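Local coordinates for protein spectinomycin phosphotransferase (Legionella pneumophila, PDB 3I1A) that phosphorylates the aminocyclitol antibiotic spectinomycin with a nucleotide as phosphate donor, probably with magnesium, and so serves as a resistance factor, at residues Glu144-Lys149 and Lys274-Tyr279; Met235-Glu240 and Ser278-Glu283. All coordinates share one frame; numbering follows the deposited sequence.

Interactions 1 and 2 adjoin, their centres about 5 Å apart, and both end on the first turns of helix 274-297. Tyr279 meets loop 144-149 in interaction 1, whereas its neighbour Tyr280 meets segment 235-240 in interaction 2. The two partner segments are themselves joined: Glu144 N lies 3.1 Å from Leu236 O, a probable hydrogen bond, and Tyr146 OH packs at 3.4 Å from Pro238 CG. Glu144 ties the contacts together, since its OE1 is 2.6 Å from Tyr280 OH, another probable hydrogen bond. Both contacts lie away from the nucleotide site and from the magnesium ligands Asn217 and Asp230, although segment 235-240 follows Asp230 closely in sequence.

Interaction 1: Glu144-Lys149 and Lys274-Tyr279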
# COMPACT_ATOMS: atom_id res chain seq x y z
N GLU A 144 -6.92 -7.77 11.47
CA GLU A 144 -7.57 -8.53 10.40
C GLU A 144 -8.81 -9.17 11.03
O GLU A 144 -8.71 -9.85 12.06
CB GLU A 144 -6.65 -9.66 9.90
CG GLU A 144 -7.26 -10.56 8.83
CD GLU A 144 -7.70 -9.76 7.62
OE1 GLU A 144 -6.79 -9.29 6.91
OE2 GLU A 144 -8.93 -9.59 7.40
N ILE A 145 -9.97 -8.94 10.42
CA ILE A 145 -11.21 -9.56 10.92
C ILE A 145 -11.96 -10.35 9.83
O ILE A 145 -13.10 -10.78 10.05
CB ILE A 145 -12.17 -8.54 11.57
CG1 ILE A 145 -12.60 -7.47 10.57
CG2 ILE A 145 -11.49 -7.90 12.78
CD1 ILE A 145 -13.65 -6.51 11.16
N TYR A 146 -11.31 -10.55 8.69
CA TYR A 146 -11.87 -11.29 7.56
C TYR A 146 -13.23 -10.76 7.14
O TYR A 146 -14.15 -11.52 6.85
CB TYR A 146 -11.94 -12.77 7.93
CG TYR A 146 -10.55 -13.34 8.19
CD1 TYR A 146 -9.71 -13.65 7.14
CD2 TYR A 146 -10.06 -13.49 9.49
CE1 TYR A 146 -8.40 -14.08 7.35
CE2 TYR A 146 -8.74 -13.94 9.72
CZ TYR A 146 -7.92 -14.22 8.63
OH TYR A 146 -6.62 -14.66 8.81
N SER A 147 -13.33 -9.44 7.11
CA SER A 147 -14.57 -8.77 6.75
C SER A 147 -15.12 -9.23 5.41
O SER A 147 -14.39 -9.39 4.44
CB SER A 147 -14.36 -7.26 6.73
OG SER A 147 -15.50 -6.62 6.19
N PRO A 148 -16.44 -9.45 5.34
CA PRO A 148 -17.11 -9.87 4.12
C PRO A 148 -17.59 -8.66 3.30
O PRO A 148 -18.19 -8.83 2.24
CB PRO A 148 -18.28 -10.69 4.66
CG PRO A 148 -18.71 -9.84 5.84
CD PRO A 148 -17.34 -9.59 6.51
N LYS A 149 -17.28 -7.45 3.77
CA LYS A 149 -17.70 -6.21 3.09
C LYS A 149 -17.57 -6.22 1.58
O LYS A 149 -18.54 -5.97 0.85
CB LYS A 149 -16.94 -5.00 3.63
CG LYS A 149 -17.28 -3.71 2.86
CD LYS A 149 -16.66 -2.46 3.47
CE LYS A 149 -17.16 -1.22 2.75
NZ LYS A 149 -16.81 0.05 3.45
N LYS A 274 -0.74 -21.98 3.48
CA LYS A 274 -1.28 -21.87 2.13
C LYS A 274 -2.74 -21.48 2.04
O LYS A 274 -3.17 -20.89 1.03
CB LYS A 274 -1.04 -23.18 1.37
CG LYS A 274 -1.82 -23.30 0.08
CD LYS A 274 -1.49 -24.60 -0.66
CE LYS A 274 -2.46 -24.86 -1.79
NZ LYS A 274 -3.84 -25.13 -1.28
N THR A 275 -3.51 -21.78 3.08
CA THR A 275 -4.92 -21.43 3.05
C THR A 275 -5.04 -19.92 3.26
O THR A 275 -5.82 -19.25 2.58
CB THR A 275 -5.69 -22.16 4.15
OG1 THR A 275 -5.57 -23.58 3.95
CG2 THR A 275 -7.14 -21.76 4.14
N ILE A 276 -4.27 -19.38 4.18
CA ILE A 276 -4.34 -17.95 4.40
C ILE A 276 -3.70 -17.20 3.23
O ILE A 276 -4.19 -16.15 2.82
CB ILE A 276 -3.66 -17.52 5.72
CG1 ILE A 276 -4.31 -18.25 6.90
CG2 ILE A 276 -3.85 -15.99 5.92
CD1 ILE A 276 -3.63 -17.95 8.26
N LEU A 277 -2.63 -17.75 2.66
CA LEU A 277 -1.98 -17.09 1.53
C LEU A 277 -2.95 -17.04 0.33
O LEU A 277 -3.07 -16.02 -0.36
CB LEU A 277 -0.70 -17.84 1.11
CG LEU A 277 0.23 -17.09 0.15
CD1 LEU A 277 1.08 -16.08 0.92
CD2 LEU A 277 1.17 -18.09 -0.52
N SER A 278 -3.65 -18.15 0.08
CA SER A 278 -4.60 -18.19 -1.04
C SER A 278 -5.79 -17.27 -0.76
O SER A 278 -6.31 -16.61 -1.66
CB SER A 278 -5.08 -19.62 -1.29
OG SER A 278 -5.95 -19.65 -2.43
N TYR A 279 -6.22 -17.22 0.50
CA TYR A 279 -7.32 -16.34 0.88
C TYR A 279 -7.00 -14.88 0.53
O TYR A 279 -7.81 -14.16 -0.06
CB TYR A 279 -7.58 -16.41 2.39
CG TYR A 279 -8.49 -15.28 2.86
CD1 TYR A 279 -9.85 -15.29 2.57
CD2 TYR A 279 -7.96 -14.17 3.52
CE1 TYR A 279 -10.66 -14.22 2.92
CE2 TYR A 279 -8.77 -13.08 3.87
CZ TYR A 279 -10.12 -13.12 3.57
OH TYR A 279 -10.91 -12.07 3.93
O HOH W 1 -9.74 -9.80 4.69
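An offset edge-to-face aromatic pair, Tyr146 with Tyr279, joins the loop between strand 142-143 and helix 149-157 to the first turns of helix 274-297. The edge of Tyr146 is directed at the face of Tyr279, with the ring centroids 5.2 Å apart and the planes inclined at 61°. The closest approach is Tyr146 CD1 to Tyr279 CE2, 3.4 Å; CD1 also nears CZ, while the neighbouring CE1 of Tyr146 lies by CE2 and CD2, so the edge straddles CE2 of Tyr279. Tyr279 reaches the loop because its CG is anti to the backbone N (chi1 167°), which carries the phenol outward from the helix. Beyond the ring pair, Ile276 CG2 makes a looser contact with Tyr146 OH at 4.2 Å.

In this kinase-like phosphotransferase the loop turns sharply just before its helix: Tyr146 has left-handed backbone torsions, and Ser147 OG caps helix 149-157 by accepting from Lys149 N. Glu144 braces the turn. Its OE2 accepts from Tyr146 N through the anti lone pair at 2.9 Å, while its CG lies over one face of the Tyr146 ring, offset toward the rim. A water in the ring plane of Tyr279 extends the polar link, donating to Glu144 OE2 at 2.8 Å and hydrogen-bonding to Tyr279 OH at 2.7 Å. Arg151, on the capped helix, gives that hydroxyl a further partner and also bonds to Tyr146 O.

Interaction 2: Met235-Glu240 and Ser278-Glu283; sequences MLAPKE and SYYRHE
Tyr280 alone carries the contact of helical segment 278-283 with Met235-Glu240, where it meets Ala237, Pro238 and Glu240. Two residues earlier, Ser278 O accepts twice within the helix, from His282 N and, at 2.8 Å, from His282 ND1, which arrive from opposite faces of the carbonyl plane. Tyr279 sends its ring toward loop 144-149, but its CD2 lies 4.0 Å above one face of the Tyr280 ring, near the rim.

With CG anti to its own carbonyl carbon (chi1 -83°), Tyr280 extends its buried phenol across to segment 235-240. The ring flank lies against the backbone of Glu240, CD2 being 3.7 Å from Glu240 C. The hydroxyl end sits farther back along the segment, with OH 3.6 Å from Pro238 CD and 3.7 Å from Ala237 CB. The tyrosine thus spans the link between strand 235-237, central in a three-stranded mixed sheet, and the short helix 240-243. The Pro238 side chain crosses that of Tyr280 at about a right angle, and Glu144 OE1 is hydrogen-bonded to Tyr280 OH. The Glu240 carboxylate turns from the ring to a salt bridge between OE2 and Lys239 NZ, 2.9 Å, and also accepts from Asp273 N, just ahead of helix 274-297.

Farther on, Arg281 bonds to Met244 O and Thr329, and His282 packs on Ala326. Glu283 sets CB over one face of Tyr279, near the rim, and bridges to Arg151.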
# COMPACT_ATOMS: atom_id res chain seq x y z
N MET A 235 -1.05 -2.93 9.76
CA MET A 235 -2.08 -3.66 10.51
C MET A 235 -1.49 -4.89 11.22
O MET A 235 -0.32 -5.21 11.04
CB MET A 235 -3.17 -4.15 9.56
CG MET A 235 -2.74 -5.32 8.66
SD MET A 235 -3.97 -5.87 7.44
CE MET A 235 -5.35 -6.33 8.51
N LEU A 236 -2.30 -5.53 12.07
CA LEU A 236 -1.88 -6.76 12.72
C LEU A 236 -2.67 -7.83 12.00
O LEU A 236 -3.89 -7.76 11.92
CB LEU A 236 -2.22 -6.76 14.22
CG LEU A 236 -1.37 -5.79 15.03
CD1 LEU A 236 -1.87 -5.67 16.45
CD2 LEU A 236 0.05 -6.30 15.02
N ALA A 237 -1.97 -8.82 11.44
CA ALA A 237 -2.65 -9.86 10.71
C ALA A 237 -1.64 -10.99 10.52
O ALA A 237 -0.48 -10.86 10.91
CB ALA A 237 -3.05 -9.28 9.33
N PRO A 238 -2.09 -12.14 10.00
CA PRO A 238 -1.20 -13.27 9.76
C PRO A 238 -0.14 -12.78 8.77
O PRO A 238 -0.45 -11.95 7.90
CB PRO A 238 -2.11 -14.30 9.09
CG PRO A 238 -3.44 -14.01 9.73
CD PRO A 238 -3.49 -12.49 9.68
N LYS A 239 1.08 -13.29 8.88
CA LYS A 239 2.18 -12.87 8.02
C LYS A 239 1.85 -13.00 6.54
O LYS A 239 2.42 -12.28 5.72
CB LYS A 239 3.44 -13.70 8.33
CG LYS A 239 3.32 -15.22 8.06
CD LYS A 239 4.66 -15.92 8.37
CE LYS A 239 4.65 -17.40 7.95
NZ LYS A 239 3.62 -18.23 8.65
N GLU A 240 0.94 -13.92 6.21
CA GLU A 240 0.56 -14.14 4.83
C GLU A 240 -0.08 -12.90 4.17
O GLU A 240 -0.12 -12.79 2.95
CB GLU A 240 -0.36 -15.38 4.73
CG GLU A 240 0.37 -16.72 5.00
CD GLU A 240 0.73 -16.99 6.47
OE1 GLU A 240 0.19 -16.32 7.38
OE2 GLU A 240 1.55 -17.89 6.71
N SER A 278 -3.65 -18.15 0.08
CA SER A 278 -4.60 -18.19 -1.04
C SER A 278 -5.79 -17.27 -0.76
O SER A 278 -6.31 -16.61 -1.66
CB SER A 278 -5.08 -19.62 -1.29
OG SER A 278 -5.95 -19.65 -2.43
N TYR A 279 -6.22 -17.22 0.50
CA TYR A 279 -7.32 -16.34 0.88
C TYR A 279 -7.00 -14.88 0.53
O TYR A 279 -7.81 -14.16 -0.06
CB TYR A 279 -7.58 -16.41 2.39
CG TYR A 279 -8.49 -15.28 2.86
CD1 TYR A 279 -9.85 -15.29 2.57
CD2 TYR A 279 -7.96 -14.17 3.52
CE1 TYR A 279 -10.66 -14.22 2.92
CE2 TYR A 279 -8.77 -13.08 3.87
CZ TYR A 279 -10.12 -13.12 3.57
OH TYR A 279 -10.91 -12.07 3.93
N TYR A 280 -5.81 -14.42 0.92
CA TYR A 280 -5.46 -13.03 0.64
C TYR A 280 -5.35 -12.71 -0.84
O TYR A 280 -5.79 -11.65 -1.26
CB TYR A 280 -4.16 -12.64 1.35
CG TYR A 280 -4.37 -12.25 2.79
CD1 TYR A 280 -5.20 -11.18 3.12
CD2 TYR A 280 -3.74 -12.94 3.83
CE1 TYR A 280 -5.40 -10.80 4.44
CE2 TYR A 280 -3.93 -12.57 5.14
CZ TYR A 280 -4.75 -11.50 5.45
OH TYR A 280 -4.92 -11.07 6.75
N ARG A 281 -4.78 -13.61 -1.63
CA ARG A 281 -4.64 -13.35 -3.07
C ARG A 281 -6.01 -13.27 -3.73
O ARG A 281 -6.20 -12.44 -4.62
CB ARG A 281 -3.81 -14.43 -3.75
CG ARG A 281 -2.37 -14.38 -3.32
CD ARG A 281 -1.56 -15.42 -4.06
NE ARG A 281 -0.14 -15.20 -3.81
CZ ARG A 281 0.82 -16.06 -4.12
NH1 ARG A 281 0.52 -17.23 -4.69
NH2 ARG A 281 2.09 -15.76 -3.86
N HIS A 282 -6.96 -14.10 -3.31
CA HIS A 282 -8.30 -14.01 -3.89
C HIS A 282 -9.03 -12.78 -3.36
O HIS A 282 -9.63 -12.03 -4.12
CB HIS A 282 -9.13 -15.28 -3.58
CG HIS A 282 -8.71 -16.50 -4.37
ND1 HIS A 282 -7.56 -17.21 -4.09
CD2 HIS A 282 -9.27 -17.10 -5.44
CE1 HIS A 282 -7.44 -18.20 -4.95
NE2 HIS A 282 -8.46 -18.16 -5.79
N GLU A 283 -8.96 -12.56 -2.05
CA GLU A 283 -9.65 -11.43 -1.43
C GLU A 283 -9.15 -10.06 -1.89
O GLU A 283 -9.93 -9.13 -2.03
CB GLU A 283 -9.56 -11.54 0.10
CG GLU A 283 -10.12 -10.35 0.87
CD GLU A 283 -11.61 -10.10 0.70
OE1 GLU A 283 -12.36 -11.02 0.30
OE2 GLU A 283 -12.04 -8.97 0.99